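Local structure of ssDNA binding protein (Pyrococcus furiosus, 4PSM) at residues A[133-136]-A[137-140]; A[115-118]-A[119-123]; A[38-41]-A[42-46]. The protein binds single-stranded DNA, which it probably traps in a system of tunnels formed between the subunits of its assembly. One frame throughout, in Å; residues are numbered along the deposited sequence.

Each contact joins successive turns within one helix, yet the surroundings differ. Contacts 1 and 2 lie on helix 93-141, their centres 26 Å apart, and both are touched by all three partner subunits; contact 1 is mostly buried, contact 2 only partly so. Contact 3, on helix 33-53, is covered by helix 15-26 and strand 74-87 of its own chain. The chemistry follows: leucines and ion pairs between subunits dominate contact 2, contact 1 adds charged side chains hydrogen-bonded to the backbone of the C-terminal tail, and contact 3 combines small and apolar residues with a surface lysine-glutamate pair. The second subunit ties the first two together, because Lys138 in contact 1 pairs with its Glu117, and the reverse.

Contact 1 of 3, residues A[133-136]-A[137-140]; sequences LVER and MKQE
Lys138 reaches back to Glu135, where its NZ lies 3.1 Å from Glu135 OE1 in a salt bridge that meets the carboxylate on the syn side, 16° out of its plane. The bend at chi2 of Glu135 (68°) swings the carboxylate toward the lysine. Glu135 OE2 accepts the backbone NH of Arg147. Lys138 NZ also donates to Lys145 O and pairs with Glu117 of the second subunit, a long flexible cation being suited to serving three acceptors. Replacing Lys138 by an alanine would probably leave Glu135 and that Glu117 with one positive partner fewer, and the Lys145 carbonyl without this donor.

Gln139 lays its amide against the backbone of Arg136, OE1 standing 3.5 Å from Arg136 CA, and this oxygen accepts from Arg28 of the second subunit. Glu140 runs alongside Arg136, pointing the same way, but its OE2 is salt-bridged to the same Arg28. The NH groups of residues 137-140 bond to the carbonyls four residues back; Glu140 O accepts from Arg21 of the second subunit, Lys138 O from the Thr142 hydroxyl. The selenomethionine Met137 meets its counterpart in the fourth subunit, Leu133 meets Glu115 of the third, and the 144-147 tail folds over Glu135 and Lys138.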
ATOM      1  N   LEU A 133      12.787  -3.162  -4.606  1.00 35.09           N
ATOM      2  CA  LEU A 133      12.861  -4.552  -5.005  1.00 49.59           C
ATOM      3  C   LEU A 133      12.503  -4.723  -6.472  1.00 64.98           C
ATOM      4  O   LEU A 133      13.207  -5.402  -7.228  1.00 52.48           O
ATOM      5  CB  LEU A 133      11.931  -5.390  -4.140  1.00 19.85           C
ATOM      6  CG  LEU A 133      11.929  -6.898  -4.365  1.00 41.40           C
ATOM      7  CD1 LEU A 133      13.342  -7.408  -4.609  1.00 54.50           C
ATOM      8  CD2 LEU A 133      11.294  -7.618  -3.180  1.00 48.95           C
ATOM      9  N   VAL A 134      11.404  -4.104  -6.875  1.00 42.12           N
ATOM     10  CA  VAL A 134      10.977  -4.171  -8.262  1.00 40.02           C
ATOM     11  C   VAL A 134      12.078  -3.694  -9.209  1.00 58.96           C
ATOM     12  O   VAL A 134      12.394  -4.371 -10.188  1.00 37.44           O
ATOM     13  CB  VAL A 134       9.693  -3.363  -8.483  1.00 37.08           C
ATOM     14  CG1 VAL A 134       9.413  -3.187  -9.976  1.00 44.42           C
ATOM     15  CG2 VAL A 134       8.533  -4.056  -7.789  1.00 33.26           C
ATOM     16  N   GLU A 135      12.670  -2.541  -8.908  1.00 26.64           N
ATOM     17  CA  GLU A 135      13.717  -1.997  -9.753  1.00 39.57           C
ATOM     18  C   GLU A 135      14.901  -2.950  -9.798  1.00 40.94           C
ATOM     19  O   GLU A 135      15.536  -3.118 -10.835  1.00 44.70           O
ATOM     20  CB  GLU A 135      14.165  -0.620  -9.271  1.00 32.97           C
ATOM     21  CG  GLU A 135      15.220   0.011 -10.178  1.00 26.45           C
ATOM     22  CD  GLU A 135      14.681   0.393 -11.554  1.00 60.94           C
ATOM     23  OE1 GLU A 135      13.461   0.232 -11.788  1.00 53.38           O
ATOM     24  OE2 GLU A 135      15.480   0.856 -12.403  1.00 53.21           O
ATOM     25  N   ARG A 136      15.184  -3.573  -8.662  1.00 51.82           N
ATOM     26  CA  ARG A 136      16.292  -4.514  -8.544  1.00 43.92           C
ATOM     27  C   ARG A 136      16.065  -5.734  -9.448  1.00 53.37           C
ATOM     28  O   ARG A 136      16.995  -6.252 -10.065  1.00 54.56           O
ATOM     29  CB  ARG A 136      16.445  -4.945  -7.081  1.00 54.70           C
ATOM     30  CG  ARG A 136      17.864  -5.251  -6.647  1.00 82.05           C
ATOM     31  CD  ARG A 136      18.156  -4.674  -5.265  1.00 77.20           C
ATOM     32  NE  ARG A 136      17.228  -5.127  -4.273  1.00112.65           N
ATOM     33  CZ  ARG A 136      16.473  -4.465  -3.400  1.00103.11           C
ATOM     34  NH1 ARG A 136      16.424  -3.142  -3.249  1.00 63.35           N
ATOM     35  NH2 ARG A 136      15.731  -5.239  -2.635  1.00 48.41           N
HETATM   36  N   MSE A 137      14.819  -6.187  -9.525  1.00 38.65           N
HETATM   37  CA  MSE A 137      14.466  -7.287 -10.403  1.00 41.52           C
HETATM   38  C   MSE A 137      14.616  -6.900 -11.866  1.00 38.67           C
HETATM   39  O   MSE A 137      15.005  -7.720 -12.695  1.00 48.59           O
HETATM   40  CB  MSE A 137      13.036  -7.728 -10.157  1.00 29.35           C
HETATM   41  CG  MSE A 137      12.824  -8.539  -8.899  1.00113.80           C
HETATM   42 SE   MSE A 137      10.925  -8.774  -8.488  1.00 99.98          SE
HETATM   43  CE  MSE A 137      10.267  -9.317 -10.235  1.00 23.70           C
ATOM     44  N   LYS A 138      14.286  -5.658 -12.186  1.00 23.00           N
ATOM     45  CA  LYS A 138      14.503  -5.156 -13.524  1.00 32.50           C
ATOM     46  C   LYS A 138      15.990  -5.273 -13.845  1.00 46.96           C
ATOM     47  O   LYS A 138      16.370  -5.744 -14.916  1.00 46.63           O
ATOM     48  CB  LYS A 138      14.033  -3.704 -13.648  1.00 32.36           C
ATOM     49  CG  LYS A 138      12.519  -3.550 -13.717  1.00 47.83           C
ATOM     50  CD  LYS A 138      12.095  -2.092 -13.689  1.00 47.83           C
ATOM     51  CE  LYS A 138      12.573  -1.324 -14.919  1.00 48.71           C
ATOM     52  NZ  LYS A 138      12.411   0.155 -14.726  1.00 54.96           N
ATOM     53  N   GLN A 139      16.822  -4.873 -12.889  1.00 45.46           N
ATOM     54  CA  GLN A 139      18.266  -4.853 -13.061  1.00 44.13           C
ATOM     55  C   GLN A 139      18.850  -6.244 -13.232  1.00 58.78           C
ATOM     56  O   GLN A 139      19.769  -6.456 -14.029  1.00 61.16           O
ATOM     57  CB  GLN A 139      18.923  -4.195 -11.849  1.00 30.63           C
ATOM     58  CG  GLN A 139      18.544  -2.746 -11.646  1.00 28.48           C
ATOM     59  CD  GLN A 139      19.018  -2.227 -10.312  1.00 64.10           C
ATOM     60  OE1 GLN A 139      19.384  -3.007  -9.421  1.00 33.07           O
ATOM     61  NE2 GLN A 139      19.008  -0.903 -10.157  1.00 31.08           N
ATOM     62  N   GLU A 140      18.312  -7.191 -12.478  1.00 32.25           N
ATOM     63  CA  GLU A 140      18.953  -8.491 -12.337  1.00 52.55           C
ATOM     64  C   GLU A 140      18.353  -9.589 -13.212  1.00 56.64           C
ATOM     65  O   GLU A 140      19.016 -10.586 -13.511  1.00 38.34           O
ATOM     66  CB  GLU A 140      18.961  -8.917 -10.867  1.00 28.88           C
ATOM     67  CG  GLU A 140      19.763  -7.974  -9.965  1.00 45.10           C
ATOM     68  CD  GLU A 140      19.991  -8.542  -8.576  1.00 62.92           C
ATOM     69  OE1 GLU A 140      19.432  -9.619  -8.273  1.00 66.79           O
ATOM     70  OE2 GLU A 140      20.732  -7.914  -7.788  1.00 56.65           O
TER

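Contact 2 of 3, residues A[115-118]-A[119-123]; sequences ELEA and LSDKL
Ser120 turns its hydroxyl back onto the preceding turn, OG lying 2.8 Å from Glu117 O. With chi1 at 71°, OG sits between its own backbone N and carbonyl carbon, which places it beside that oxygen. The same Glu117 O takes the NH of Asp121 at 2.9 Å. A small residue suits this buried position, where Ser120 packs on Ile130 of the second subunit. Leu119 belongs to the tight side too: it is buried, and its branched apolar side chain packs on Leu133 of the third subunit.

The outer side is looser. Ala118 has only a methyl there, and Lys122 stretches out fully extended beyond a CG that is 3.6 Å from Ala118 O; its NH gives that carbonyl a nearly straight bond (178°). Glu117 and Asp121 come between these two zones. Their carboxylates, with planes 37° apart, bring Glu117 OE2 and Asp121 OD2 to 4.8 Å. Lys138 of the second subunit forms a salt bridge with Glu117, and Arg147 of that subunit forms another while pairing only weakly with Asp121; together these two cations probably offset the like charges.

Leu116 and Leu123, seven residues apart, each pack on their own counterpart, Leu116 on Leu116 and Leu123 on Leu123 of the fourth subunit. This heptad spacing agrees with the predicted coiled coil and, with contacts to all three partner subunits, is consistent with a four-helix bundle.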
ATOM      1  N   GLU A 115      -2.793   6.820  15.165  1.00 35.20           N
ATOM      2  CA  GLU A 115      -2.911   5.445  14.697  1.00 38.25           C
ATOM      3  C   GLU A 115      -2.817   5.441  13.175  1.00 53.70           C
ATOM      4  O   GLU A 115      -2.082   4.656  12.577  1.00 45.91           O
ATOM      5  CB  GLU A 115      -4.243   4.847  15.158  1.00 37.42           C
ATOM      6  CG  GLU A 115      -4.345   3.336  15.086  1.00 83.30           C
ATOM      7  CD  GLU A 115      -5.644   2.812  15.683  1.00118.05           C
ATOM      8  OE1 GLU A 115      -6.681   3.496  15.546  1.00105.80           O
ATOM      9  OE2 GLU A 115      -5.627   1.723  16.295  1.00135.08           O
ATOM     10  N   LEU A 116      -3.557   6.349  12.557  1.00 35.11           N
ATOM     11  CA  LEU A 116      -3.562   6.491  11.110  1.00 40.51           C
ATOM     12  C   LEU A 116      -2.175   6.863  10.575  1.00 53.78           C
ATOM     13  O   LEU A 116      -1.706   6.317   9.580  1.00 34.79           O
ATOM     14  CB  LEU A 116      -4.590   7.545  10.706  1.00 39.99           C
ATOM     15  CG  LEU A 116      -4.895   7.643   9.216  1.00 57.88           C
ATOM     16  CD1 LEU A 116      -5.246   6.296   8.603  1.00 49.62           C
ATOM     17  CD2 LEU A 116      -5.935   8.704   8.897  1.00 32.75           C
ATOM     18  N   GLU A 117      -1.521   7.805  11.238  1.00 38.55           N
ATOM     19  CA  GLU A 117      -0.204   8.242  10.815  1.00 40.04           C
ATOM     20  C   GLU A 117       0.801   7.099  10.852  1.00 45.65           C
ATOM     21  O   GLU A 117       1.657   6.980   9.980  1.00 50.37           O
ATOM     22  CB  GLU A 117       0.288   9.377  11.707  1.00 34.83           C
ATOM     23  CG  GLU A 117       1.664   9.901  11.324  1.00 47.88           C
ATOM     24  CD  GLU A 117       2.210  10.904  12.323  1.00 82.82           C
ATOM     25  OE1 GLU A 117       2.056  10.674  13.542  1.00 83.51           O
ATOM     26  OE2 GLU A 117       2.789  11.925  11.891  1.00 46.05           O
ATOM     27  N   ALA A 118       0.695   6.262  11.874  1.00 26.70           N
ATOM     28  CA  ALA A 118       1.615   5.167  12.055  1.00 35.11           C
ATOM     29  C   ALA A 118       1.435   4.214  10.880  1.00 69.35           C
ATOM     30  O   ALA A 118       2.397   3.750  10.268  1.00 42.45           O
ATOM     31  CB  ALA A 118       1.329   4.464  13.370  1.00 26.26           C
ATOM     32  N   LEU A 119       0.179   3.946  10.565  1.00 36.22           N
ATOM     33  CA  LEU A 119      -0.176   3.085   9.461  1.00 29.89           C
ATOM     34  C   LEU A 119       0.378   3.619   8.141  1.00 31.64           C
ATOM     35  O   LEU A 119       0.944   2.869   7.347  1.00 50.89           O
ATOM     36  CB  LEU A 119      -1.695   2.943   9.410  1.00 35.47           C
ATOM     37  CG  LEU A 119      -2.328   1.679  10.010  1.00 44.39           C
ATOM     38  CD1 LEU A 119      -1.409   0.788  10.845  1.00 36.75           C
ATOM     39  CD2 LEU A 119      -3.711   1.868  10.617  1.00 30.45           C
ATOM     40  N   SER A 120       0.231   4.918   7.916  1.00 28.89           N
ATOM     41  CA  SER A 120       0.647   5.513   6.652  1.00 39.57           C
ATOM     42  C   SER A 120       2.162   5.518   6.554  1.00 48.49           C
ATOM     43  O   SER A 120       2.717   5.427   5.462  1.00 27.86           O
ATOM     44  CB  SER A 120       0.122   6.939   6.510  1.00 41.06           C
ATOM     45  OG  SER A 120       0.802   7.812   7.392  1.00 67.83           O
ATOM     46  N   ASP A 121       2.824   5.639   7.699  1.00 31.82           N
ATOM     47  CA  ASP A 121       4.280   5.571   7.752  1.00 46.81           C
ATOM     48  C   ASP A 121       4.765   4.178   7.351  1.00 63.37           C
ATOM     49  O   ASP A 121       5.621   4.037   6.476  1.00 35.22           O
ATOM     50  CB  ASP A 121       4.802   5.933   9.147  1.00 32.74           C
ATOM     51  CG  ASP A 121       4.718   7.429   9.436  1.00 87.12           C
ATOM     52  OD1 ASP A 121       4.422   8.205   8.497  1.00 48.80           O
ATOM     53  OD2 ASP A 121       4.962   7.830  10.600  1.00 68.79           O
ATOM     54  N   LYS A 122       4.216   3.155   8.000  1.00 42.52           N
ATOM     55  CA  LYS A 122       4.498   1.779   7.644  1.00 44.81           C
ATOM     56  C   LYS A 122       4.257   1.607   6.147  1.00 63.70           C
ATOM     57  O   LYS A 122       5.086   1.047   5.428  1.00 34.43           O
ATOM     58  CB  LYS A 122       3.597   0.827   8.437  1.00 47.92           C
ATOM     59  CG  LYS A 122       4.010   0.598   9.886  1.00 61.09           C
ATOM     60  CD  LYS A 122       3.154  -0.482  10.542  1.00 61.16           C
ATOM     61  CE  LYS A 122       3.586  -0.746  11.980  1.00 65.38           C
ATOM     62  NZ  LYS A 122       2.730  -1.777  12.646  1.00 74.27           N
ATOM     63  N   LEU A 123       3.119   2.113   5.683  1.00 40.28           N
ATOM     64  CA  LEU A 123       2.749   1.992   4.284  1.00 38.26           C
ATOM     65  C   LEU A 123       3.797   2.628   3.390  1.00 54.55           C
ATOM     66  O   LEU A 123       4.159   2.063   2.364  1.00 31.92           O
ATOM     67  CB  LEU A 123       1.381   2.630   4.020  1.00 36.78           C
ATOM     68  CG  LEU A 123       0.998   2.821   2.549  1.00 41.04           C
ATOM     69  CD1 LEU A 123       1.040   1.493   1.800  1.00 43.72           C
ATOM     70  CD2 LEU A 123      -0.369   3.468   2.415  1.00 39.66           C
TER

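Contact 3 of 3, residues A[38-41]-A[42-46]; sequences KAAG and ELNKI
Asn44 N donates to Ala40 O at 2.8 Å, an almost straight bond (168°) between successive turns of helix 33-53. Beside it Leu43 N reaches Ala39 O at 3.1 Å, and that carbonyl also accepts the indole NH of Trp77, so one oxygen serves both the helix and a strand. Among the side chains, Lys38 and Glu42 form a longer ionic pair, with Lys38 NZ 3.4 Å from Glu42 OE1. Glu42 stays extended beyond a CG that is anti to its carbonyl carbon (chi1 -61°), whereas Lys38 bends repeatedly and lays its methylenes beside OE1. Their exact placing is doubtful, since both residues are exposed and also touch a crystal neighbour, which may influence how they are folded.

Asn44 lies over the preceding turn, its CG 3.3 Å from Ala40 O. The amide nitrogen is near that carbonyl as well, but badly angled for a bond; instead ND2 makes a weak hydrogen bond to Ala16 O, while the backbone carbonyl of Asn44 accepts from the Tyr15 hydroxyl. The amide suits this border because it can give a weak bond to the Ala16 carbonyl of helix 15-26.

Packing takes over on the inner side. Ala40, little more than a methyl, allows the close approach of Arg20 and Leu23 of helix 15-26. Leu43 packs against Val19 and Trp77, and Ala39 rests on Ile75. Gly41, with no side chain, occupies the outer side and accepts the NH of Lys45 at its carbonyl.

Charge outside and small or branched apolar groups inside make this an amphipathic helix, packed against helix 15-26 and strand 74-87 through van der Waals contact and fixed by a few directed bonds, with the ion pair left at the surface.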
ATOM      1  N   LYS A  38       4.882  29.172  11.577  1.00 39.14           N
ATOM      2  CA  LYS A  38       5.626  30.334  12.027  1.00 34.15           C
ATOM      3  C   LYS A  38       4.678  31.508  12.300  1.00 45.37           C
ATOM      4  O   LYS A  38       4.769  32.165  13.328  1.00 30.78           O
ATOM      5  CB  LYS A  38       6.684  30.699  10.979  1.00 53.45           C
ATOM      6  CG  LYS A  38       7.695  31.744  11.406  1.00 88.52           C
ATOM      7  CD  LYS A  38       7.184  33.156  11.171  1.00102.31           C
ATOM      8  CE  LYS A  38       8.310  34.071  10.713  1.00119.07           C
ATOM      9  NZ  LYS A  38       9.511  33.951  11.584  1.00113.34           N
ATOM     10  N   ALA A  39       3.756  31.760  11.379  1.00 29.50           N
ATOM     11  CA  ALA A  39       2.809  32.857  11.523  1.00 27.16           C
ATOM     12  C   ALA A  39       1.879  32.648  12.721  1.00 56.39           C
ATOM     13  O   ALA A  39       1.618  33.567  13.490  1.00 39.32           O
ATOM     14  CB  ALA A  39       1.990  33.042  10.243  1.00 23.04           C
ATOM     15  N   ALA A  40       1.382  31.429  12.872  1.00 42.94           N
ATOM     16  CA  ALA A  40       0.464  31.109  13.950  1.00 43.56           C
ATOM     17  C   ALA A  40       1.175  31.225  15.287  1.00 38.08           C
ATOM     18  O   ALA A  40       0.619  31.735  16.254  1.00 53.49           O
ATOM     19  CB  ALA A  40      -0.112  29.698  13.763  1.00 36.54           C
ATOM     20  N   GLY A  41       2.409  30.745  15.338  1.00 36.30           N
ATOM     21  CA  GLY A  41       3.191  30.807  16.561  1.00 34.04           C
ATOM     22  C   GLY A  41       3.297  32.239  17.048  1.00 43.15           C
ATOM     23  O   GLY A  41       3.167  32.511  18.235  1.00 46.13           O
ATOM     24  N   GLU A  42       3.521  33.158  16.115  1.00 38.44           N
ATOM     25  CA  GLU A  42       3.647  34.569  16.445  1.00 46.29           C
ATOM     26  C   GLU A  42       2.336  35.121  17.007  1.00 58.42           C
ATOM     27  O   GLU A  42       2.311  35.693  18.088  1.00 35.95           O
ATOM     28  CB  GLU A  42       4.075  35.372  15.221  1.00 37.52           C
ATOM     29  CG  GLU A  42       5.417  34.965  14.638  1.00105.36           C
ATOM     30  CD  GLU A  42       5.811  35.818  13.444  1.00144.99           C
ATOM     31  OE1 GLU A  42       6.930  35.630  12.920  1.00145.92           O
ATOM     32  OE2 GLU A  42       5.004  36.678  13.030  1.00143.80           O
ATOM     33  N   LEU A  43       1.250  34.938  16.267  1.00 28.43           N
ATOM     34  CA  LEU A  43      -0.057  35.408  16.690  1.00 36.06           C
ATOM     35  C   LEU A  43      -0.441  34.847  18.060  1.00 46.52           C
ATOM     36  O   LEU A  43      -0.887  35.576  18.945  1.00 43.03           O
ATOM     37  CB  LEU A  43      -1.117  35.058  15.642  1.00 31.11           C
ATOM     38  CG  LEU A  43      -2.527  35.539  15.988  1.00 46.42           C
ATOM     39  CD1 LEU A  43      -2.554  37.002  16.418  1.00 61.50           C
ATOM     40  CD2 LEU A  43      -3.569  35.230  14.920  1.00 35.84           C
ATOM     41  N   ASN A  44      -0.252  33.549  18.233  1.00 18.87           N
ATOM     42  CA  ASN A  44      -0.599  32.885  19.481  1.00 41.78           C
ATOM     43  C   ASN A  44       0.218  33.416  20.646  1.00 24.17           C
ATOM     44  O   ASN A  44      -0.232  33.402  21.792  1.00 36.82           O
ATOM     45  CB  ASN A  44      -0.452  31.355  19.351  1.00 25.71           C
ATOM     46  CG  ASN A  44      -1.545  30.738  18.487  1.00 56.96           C
ATOM     47  OD1 ASN A  44      -2.635  31.296  18.383  1.00 42.57           O
ATOM     48  ND2 ASN A  44      -1.256  29.594  17.855  1.00 25.91           N
ATOM     49  N   LYS A  45       1.433  33.866  20.349  1.00 40.41           N
ATOM     50  CA  LYS A  45       2.279  34.492  21.357  1.00 42.90           C
ATOM     51  C   LYS A  45       1.600  35.775  21.842  1.00 70.66           C
ATOM     52  O   LYS A  45       1.457  36.008  23.036  1.00 35.07           O
ATOM     53  CB  LYS A  45       3.652  34.804  20.766  1.00 48.72           C
ATOM     54  CG  LYS A  45       4.751  33.827  21.152  1.00 60.42           C
ATOM     55  CD  LYS A  45       5.500  34.304  22.396  1.00107.49           C
ATOM     56  CE  LYS A  45       6.231  35.622  22.146  1.00112.07           C
ATOM     57  NZ  LYS A  45       6.980  36.101  23.343  1.00102.17           N
ATOM     58  N   ILE A  46       1.170  36.593  20.889  1.00 26.57           N
ATOM     59  CA  ILE A  46       0.502  37.845  21.163  1.00 34.94           C
ATOM     60  C   ILE A  46      -0.825  37.606  21.874  1.00 56.29           C
ATOM     61  O   ILE A  46      -1.119  38.227  22.895  1.00 38.38           O
ATOM     62  CB  ILE A  46       0.265  38.618  19.857  1.00 41.00           C
ATOM     63  CG1 ILE A  46       1.601  39.078  19.268  1.00 49.49           C
ATOM     64  CG2 ILE A  46      -0.674  39.790  20.087  1.00 45.55           C
ATOM     65  CD1 ILE A  46       1.495  39.655  17.864  1.00 55.60           C
TER